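Local structure of cytochrome P450 RhF (Acinetobacter radioresistens, 6RO8) at residues A[175-179]-A[180-184]; A[405-408]-A[409-412]; A[183-187]-A[188-192]. The protein probably catalyses monooxygenation at a heme iron, this chain being the heme domain of a longer, self-contained cytochrome P450 that also carries reductase domains. All blocks are in the same frame, centred on the assembly; numbering follows the deposited sequence.

Contact 1: residues A[175-179]-A[180-184]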
loop_
_atom_site.group_PDB
_atom_site.type_symbol
_atom_site.label_atom_id
_atom_site.label_comp_id
_atom_site.label_asym_id
_atom_site.label_seq_id
_atom_site.Cartn_x
_atom_site.Cartn_y
_atom_site.Cartn_z
ATOM N N VAL A 175 -3.069 3.034 15.392
ATOM C CA VAL A 175 -3.411 1.617 15.416
ATOM C C VAL A 175 -2.166 0.777 15.124
ATOM O O VAL A 175 -1.848 -0.180 15.853
ATOM C CB VAL A 175 -4.559 1.346 14.422
ATOM C CG1 VAL A 175 -4.794 -0.133 14.241
ATOM C CG2 VAL A 175 -5.844 2.058 14.905
ATOM N N ALA A 176 -1.407 1.172 14.091
ATOM C CA ALA A 176 -0.201 0.434 13.715
ATOM C C ALA A 176 0.790 0.353 14.872
ATOM O O ALA A 176 1.201 -0.742 15.281
ATOM C CB ALA A 176 0.451 1.081 12.493
ATOM N N LEU A 177 1.212 1.512 15.387
ATOM C CA LEU A 177 2.085 1.540 16.556
ATOM C C LEU A 177 1.583 0.592 17.630
ATOM O O LEU A 177 2.359 -0.182 18.196
ATOM C CB LEU A 177 2.173 2.958 17.112
ATOM C CG LEU A 177 2.754 3.955 16.131
ATOM C CD1 LEU A 177 2.626 5.353 16.707
ATOM C CD2 LEU A 177 4.177 3.583 15.911
ATOM N N HIS A 178 0.274 0.609 17.888
ATOM C CA HIS A 178 -0.287 -0.231 18.943
ATOM C C HIS A 178 -0.257 -1.704 18.566
ATOM O O HIS A 178 0.050 -2.550 19.409
ATOM C CB HIS A 178 -1.710 0.217 19.265
ATOM C CG HIS A 178 -2.247 -0.370 20.525
ATOM N ND1 HIS A 178 -1.787 -0.001 21.771
ATOM C CD2 HIS A 178 -3.200 -1.308 20.737
ATOM C CE1 HIS A 178 -2.434 -0.687 22.696
ATOM N NE2 HIS A 178 -3.301 -1.484 22.096
ATOM N N PHE A 179 -0.575 -2.027 17.314
ATOM C CA PHE A 179 -0.460 -3.407 16.861
ATOM C C PHE A 179 0.977 -3.907 16.979
ATOM O O PHE A 179 1.222 -5.000 17.499
ATOM C CB PHE A 179 -0.960 -3.519 15.423
ATOM C CG PHE A 179 -0.867 -4.904 14.856
ATOM C CD1 PHE A 179 -1.766 -5.895 15.254
ATOM C CD2 PHE A 179 0.100 -5.213 13.911
ATOM C CE1 PHE A 179 -1.690 -7.178 14.714
ATOM C CE2 PHE A 179 0.187 -6.483 13.381
ATOM C CZ PHE A 179 -0.710 -7.472 13.780
ATOM N N LEU A 180 1.938 -3.134 16.473
ATOM C CA LEU A 180 3.336 -3.413 16.748
ATOM C C LEU A 180 3.601 -3.114 18.216
ATOM O O LEU A 180 2.736 -2.634 18.946
ATOM C CB LEU A 180 4.224 -2.581 15.827
ATOM C CG LEU A 180 3.833 -2.690 14.341
ATOM C CD1 LEU A 180 4.456 -1.594 13.486
ATOM C CD2 LEU A 180 4.217 -4.047 13.791
ATOM N N GLY A 181 4.778 -3.417 18.689
ATOM C CA GLY A 181 4.906 -3.052 20.092
ATOM C C GLY A 181 5.577 -1.706 20.309
ATOM O O GLY A 181 6.395 -1.559 21.225
ATOM N N VAL A 182 5.249 -0.725 19.476
ATOM C CA VAL A 182 6.109 0.433 19.237
ATOM C C VAL A 182 5.516 1.646 19.943
ATOM O O VAL A 182 4.377 2.031 19.647
ATOM C CB VAL A 182 6.285 0.704 17.736
ATOM C CG1 VAL A 182 7.029 2.009 17.519
ATOM C CG2 VAL A 182 7.021 -0.459 17.071
ATOM N N PRO A 183 6.258 2.297 20.844
ATOM C CA PRO A 183 5.695 3.415 21.618
ATOM C C PRO A 183 5.496 4.650 20.753
ATOM O O PRO A 183 6.410 5.092 20.054
ATOM C CB PRO A 183 6.749 3.669 22.705
ATOM C CG PRO A 183 7.728 2.549 22.606
ATOM C CD PRO A 183 7.656 2.025 21.208
ATOM N N GLU A 184 4.288 5.202 20.805
ATOM C CA GLU A 184 4.007 6.454 20.124
ATOM C C GLU A 184 4.990 7.518 20.576
ATOM O O GLU A 184 5.333 7.602 21.754
ATOM C CB GLU A 184 2.577 6.904 20.423
ATOM C CG GLU A 184 1.574 5.762 20.569
ATOM C CD GLU A 184 0.221 6.224 21.077
ATOM O OE1 GLU A 184 0.177 7.065 22.010
ATOM O OE2 GLU A 184 -0.799 5.745 20.533
#
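Two backbone bonds link the last turn of helix 170-179 to the residues that follow it. Leu180 N donates to Ala176 O at 2.8 Å. The next bond is wider: Val182 N lies 3.2 Å from Leu177 O, an i+5 to i (6→1) hydrogen bond that forms once Leu180 has left helical backbone angles. The arrangement is a worked example of helix termination in which an N-H five residues on, rather than four, takes up a carbonyl of the final turn.

Leu177 carries the packing outside this turn. With CG anti to its own carbonyl carbon (chi1 -61°), it sends one methyl, CD2, to within 3.6 Å of Val182 CG1, the two branched chains crossing at a slant. The other methyl, CD1, stands 4.0 Å from Glu184 CG and touches the aliphatic base of that side chain, not its carboxylate. Leu180 lays CG over the carbonyl oxygen of Ala176, 3.4 Å from CG to O.

The helix, probably helix E of the P450 fold, packs against helices 134-155 and 384-401; Phe179 touches the heme, while Leu180 meets Trp240 and Met241 of helix 240-250.

Contact 2: residues A[405-408]-A[409-412]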
loop_
_atom_site.group_PDB
_atom_site.type_symbol
_atom_site.label_atom_id
_atom_site.label_comp_id
_atom_site.label_asym_id
_atom_site.label_seq_id
_atom_site.Cartn_x
_atom_site.Cartn_y
_atom_site.Cartn_z
ATOM N N LEU A 405 -23.023 14.049 4.888
ATOM C CA LEU A 405 -21.647 14.243 4.455
ATOM C C LEU A 405 -21.552 14.298 2.938
ATOM O O LEU A 405 -22.100 13.438 2.245
ATOM C CB LEU A 405 -20.786 13.091 4.972
ATOM C CG LEU A 405 -19.309 13.416 5.045
ATOM C CD1 LEU A 405 -19.297 14.476 6.060
ATOM C CD2 LEU A 405 -18.514 12.225 5.508
ATOM N N LYS A 406 -20.844 15.309 2.424
ATOM C CA LYS A 406 -20.595 15.434 0.990
ATOM C C LYS A 406 -19.191 15.978 0.757
ATOM O O LYS A 406 -18.635 16.682 1.603
ATOM C CB LYS A 406 -21.612 16.346 0.279
ATOM C CG LYS A 406 -21.876 17.721 0.913
ATOM C CD LYS A 406 -23.301 18.178 0.597
ATOM C CE LYS A 406 -24.245 17.860 1.724
ATOM N NZ LYS A 406 -25.655 17.645 1.326
ATOM N N LEU A 407 -18.626 15.656 -0.402
ATOM C CA LEU A 407 -17.342 16.229 -0.779
ATOM C C LEU A 407 -17.505 17.710 -1.103
ATOM O O LEU A 407 -18.492 18.117 -1.720
ATOM C CB LEU A 407 -16.766 15.493 -1.991
ATOM C CG LEU A 407 -16.280 14.058 -1.766
ATOM C CD1 LEU A 407 -16.187 13.299 -3.105
ATOM C CD2 LEU A 407 -14.939 14.042 -1.024
ATOM N N CYS A 408 -16.552 18.528 -0.659
ATOM C CA CYS A 408 -16.479 19.884 -1.185
ATOM C C CYS A 408 -15.860 19.892 -2.579
ATOM O O CYS A 408 -15.132 18.975 -2.965
ATOM C CB CYS A 408 -15.649 20.800 -0.282
ATOM S SG CYS A 408 -15.996 20.821 1.498
ATOM N N GLU A 409 -16.158 20.946 -3.339
ATOM C CA GLU A 409 -15.415 21.201 -4.565
ATOM C C GLU A 409 -13.957 21.427 -4.207
ATOM O O GLU A 409 -13.646 22.236 -3.327
ATOM C CB GLU A 409 -15.975 22.413 -5.302
ATOM C CG GLU A 409 -17.446 22.288 -5.618
ATOM C CD GLU A 409 -18.009 23.532 -6.274
ATOM O OE1 GLU A 409 -17.212 24.422 -6.645
ATOM O OE2 GLU A 409 -19.250 23.630 -6.397
ATOM N N GLN A 410 -13.065 20.685 -4.857
ATOM C CA GLN A 410 -11.654 20.779 -4.531
ATOM C C GLN A 410 -10.852 20.155 -5.659
ATOM O O GLN A 410 -11.354 19.305 -6.399
ATOM C CB GLN A 410 -11.332 20.082 -3.203
ATOM C CG GLN A 410 -11.518 18.566 -3.252
ATOM C CD GLN A 410 -11.856 17.959 -1.899
ATOM O OE1 GLN A 410 -10.974 17.751 -1.060
ATOM N NE2 GLN A 410 -13.137 17.659 -1.686
ATOM N N GLU A 411 -9.613 20.610 -5.796
ATOM C CA GLU A 411 -8.631 19.885 -6.580
ATOM C C GLU A 411 -8.010 18.807 -5.708
ATOM O O GLU A 411 -7.696 19.044 -4.537
ATOM C CB GLU A 411 -7.549 20.831 -7.097
ATOM C CG GLU A 411 -8.076 21.916 -8.024
ATOM C CD GLU A 411 -7.773 21.633 -9.486
ATOM O OE1 GLU A 411 -6.618 21.860 -9.906
ATOM O OE2 GLU A 411 -8.688 21.180 -10.210
ATOM N N PHE A 412 -7.861 17.611 -6.266
ATOM C CA PHE A 412 -7.209 16.509 -5.566
ATOM C C PHE A 412 -5.788 16.344 -6.081
ATOM O O PHE A 412 -5.562 16.306 -7.293
ATOM C CB PHE A 412 -7.984 15.202 -5.739
ATOM C CG PHE A 412 -9.306 15.204 -5.052
ATOM C CD1 PHE A 412 -9.393 14.955 -3.692
ATOM C CD2 PHE A 412 -10.463 15.476 -5.758
ATOM C CE1 PHE A 412 -10.605 14.964 -3.052
ATOM C CE2 PHE A 412 -11.674 15.494 -5.124
ATOM C CZ PHE A 412 -11.749 15.226 -3.769
#
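Leu407 and Cys408 meet Gln410 and Phe412 where the chain runs on from strand 406-407. Lys406, at the start of that strand, pairs by backbone bonds with Glu429 of strand 427-429, the central strand of a small antiparallel sheet in which 406-407 is an outer strand; this is probably the β3 sheet of P450s. Leu407 follows, its methyl CD2 4.1 Å from Gln410 NE2, the leucine and glutamine chains running roughly perpendicular. The same methyl approaches the rim of the Phe412 ring near its plane, 4.4 Å from CZ, a loose apolar touch. Leu407 also packs on Leu287 and Ala288 of helix 273-288.

Cys408 pairs through its backbone with Trp427 and offers its carbonyl, rather than its thiol, to the glutamine. Gln410 NE2 donates to Cys408 O at 2.7 Å, a bent bond with an N-H...O angle of 146°. Gln410 CG sits between its own N and carbonyl carbon (chi1 67°), and the chain, extended beyond, carries NE2 back to that oxygen. Since Gln410 OE1 accepts from Trp427 N, the amide bridges the residue just after strand 406-407 and Trp427 of strand 427-429, its rotation fixed by both bonds. Gln410 CG lies 3.4 Å above one face of the Phe412 ring, offset toward the rim, and that ring makes a cation-pi contact with Lys284.

Contact 3: residues A[183-187]-A[188-192]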
loop_
_atom_site.group_PDB
_atom_site.type_symbol
_atom_site.label_atom_id
_atom_site.label_comp_id
_atom_site.label_asym_id
_atom_site.label_seq_id
_atom_site.Cartn_x
_atom_site.Cartn_y
_atom_site.Cartn_z
ATOM N N PRO A 183 6.258 2.297 20.844
ATOM C CA PRO A 183 5.695 3.415 21.618
ATOM C C PRO A 183 5.496 4.650 20.753
ATOM O O PRO A 183 6.410 5.092 20.054
ATOM C CB PRO A 183 6.749 3.669 22.705
ATOM C CG PRO A 183 7.728 2.549 22.606
ATOM C CD PRO A 183 7.656 2.025 21.208
ATOM N N GLU A 184 4.288 5.202 20.805
ATOM C CA GLU A 184 4.007 6.454 20.124
ATOM C C GLU A 184 4.990 7.518 20.576
ATOM O O GLU A 184 5.333 7.602 21.754
ATOM C CB GLU A 184 2.577 6.904 20.423
ATOM C CG GLU A 184 1.574 5.762 20.569
ATOM C CD GLU A 184 0.221 6.224 21.077
ATOM O OE1 GLU A 184 0.177 7.065 22.010
ATOM O OE2 GLU A 184 -0.799 5.745 20.533
ATOM N N ASP A 185 5.472 8.313 19.633
ATOM C CA ASP A 185 5.987 9.625 19.998
ATOM C C ASP A 185 5.644 10.593 18.880
ATOM O O ASP A 185 4.507 10.584 18.400
ATOM C CB ASP A 185 7.491 9.606 20.295
ATOM C CG ASP A 185 8.299 8.893 19.248
ATOM O OD1 ASP A 185 7.700 8.228 18.381
ATOM O OD2 ASP A 185 9.541 8.997 19.311
ATOM N N ASP A 186 6.593 11.432 18.461
ATOM C CA ASP A 186 6.286 12.467 17.478
ATOM C C ASP A 186 5.664 11.847 16.232
ATOM O O ASP A 186 6.318 11.098 15.502
ATOM C CB ASP A 186 7.532 13.277 17.130
ATOM C CG ASP A 186 7.191 14.655 16.575
ATOM O OD1 ASP A 186 6.017 14.881 16.206
ATOM O OD2 ASP A 186 8.106 15.511 16.497
ATOM N N MET A 187 4.384 12.129 16.009
ATOM C CA MET A 187 3.674 11.504 14.909
ATOM C C MET A 187 3.870 12.258 13.611
ATOM O O MET A 187 3.847 11.645 12.537
ATOM C CB MET A 187 2.194 11.410 15.242
ATOM C CG MET A 187 1.969 10.735 16.557
ATOM S SD MET A 187 1.354 9.073 16.327
ATOM C CE MET A 187 -0.271 9.470 15.684
ATOM N N GLN A 188 4.049 13.576 13.681
ATOM C CA GLN A 188 4.448 14.292 12.481
ATOM C C GLN A 188 5.843 13.863 12.043
ATOM O O GLN A 188 6.126 13.804 10.839
ATOM C CB GLN A 188 4.366 15.804 12.707
ATOM C CG GLN A 188 2.946 16.389 12.553
ATOM C CD GLN A 188 2.332 16.173 11.157
ATOM O OE1 GLN A 188 3.046 15.958 10.169
ATOM N NE2 GLN A 188 0.999 16.236 11.076
ATOM N N GLU A 189 6.710 13.518 12.999
ATOM C CA GLU A 189 8.030 13.003 12.651
ATOM C C GLU A 189 7.933 11.598 12.071
ATOM O O GLU A 189 8.586 11.278 11.069
ATOM C CB GLU A 189 8.935 13.017 13.877
ATOM C CG GLU A 189 10.414 13.154 13.556
ATOM C CD GLU A 189 10.775 14.502 12.937
ATOM O OE1 GLU A 189 9.947 15.444 12.995
ATOM O OE2 GLU A 189 11.896 14.618 12.392
ATOM N N LEU A 190 7.128 10.737 12.697
ATOM C CA LEU A 190 6.869 9.427 12.117
ATOM C C LEU A 190 6.293 9.566 10.723
ATOM O O LEU A 190 6.623 8.784 9.821
ATOM C CB LEU A 190 5.910 8.641 12.998
ATOM C CG LEU A 190 6.626 7.877 14.100
ATOM C CD1 LEU A 190 5.686 7.633 15.261
ATOM C CD2 LEU A 190 7.131 6.586 13.530
ATOM N N ARG A 191 5.436 10.570 10.530
ATOM C CA ARG A 191 4.824 10.764 9.228
ATOM C C ARG A 191 5.869 11.094 8.168
ATOM O O ARG A 191 5.891 10.475 7.097
ATOM C CB ARG A 191 3.763 11.849 9.308
ATOM C CG ARG A 191 2.798 11.782 8.158
ATOM C CD ARG A 191 2.149 13.120 7.949
ATOM N NE ARG A 191 1.069 13.051 6.970
ATOM C CZ ARG A 191 0.068 13.923 6.905
ATOM N NH1 ARG A 191 0.004 14.928 7.774
ATOM N NH2 ARG A 191 -0.869 13.789 5.974
ATOM N N LYS A 192 6.758 12.052 8.437
ATOM C CA LYS A 192 7.679 12.399 7.363
ATOM C C LYS A 192 8.699 11.289 7.131
ATOM O O LYS A 192 9.157 11.104 5.997
ATOM C CB LYS A 192 8.340 13.761 7.616
ATOM C CG LYS A 192 9.022 13.942 8.923
ATOM C CD LYS A 192 9.554 15.375 9.050
ATOM C CE LYS A 192 8.422 16.404 8.980
ATOM N NZ LYS A 192 8.658 17.540 9.934
#
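Asp186 and Glu189 cross at a slant at the start of helix 187-202, with Asp186 in the N-cap position. Both have CG anti to the backbone N, and their chains meet through CB of Asp186, 3.6 Å from CB of Glu189. Beyond these carbons the carboxylates are turned 36° apart, and Asp186 OD2 stands 4.0 Å from Glu189 OE1. Two acidic groups this close would repel if both are ionised; the positive end of the helix may ease the strain on Asp186, and Lys192 NZ reaches Glu189 OE1 in a long salt bridge of 3.9 Å.

Leu190 points back toward the loop. Its CD1 rests 3.5 Å from Asp186 O, at the very carbonyl that receives Leu190 N in the first helical hydrogen bond, 2.9 Å long. The leucine crosses Asp185 at about a right angle. With CG between its own N and carbonyl carbon (chi1 48°), Asp185 brings OD1 beside that methyl, 3.8 Å from Leu190 CD1; the same carboxylate makes a weak hydrogen bond to Tyr223 and a long, weak ion pair with Arg226. One residue further on, Arg191 N donates to Met187 O at 2.8 Å.

The side chain of Met187, bent at its second and third torsions, packs on Leu173 and Met174 of helix 170-179 and on Trp169. Arg191 makes a cation-pi contact with Trp169. Helix 187-202, probably helix F of the P450 fold, thus begins against helix 170-179 and the residue just ahead of it.

In the fold
Contacts 1 and 3 are successive ends of one connection: the first closes helix 170-179, the second opens helix 187-202, and they share Pro183 and Glu184. Leu177 CD1 joins them by packing on Met187 SD (3.9 Å) and Leu190 CD1 (4.1 Å). Contact 1 is buried beside the heme and rests on backbone bonds and apolar branches; contact 3 lies at the surface, where carboxylates gather at a helix start. Contact 2 is also a surface contact but belongs to a small sheet, its centre about 32 Å from that of contact 1 and 28 Å from that of contact 3. There a side-chain amide, rather than helical bonding, ties the extended chain as it leaves the strand.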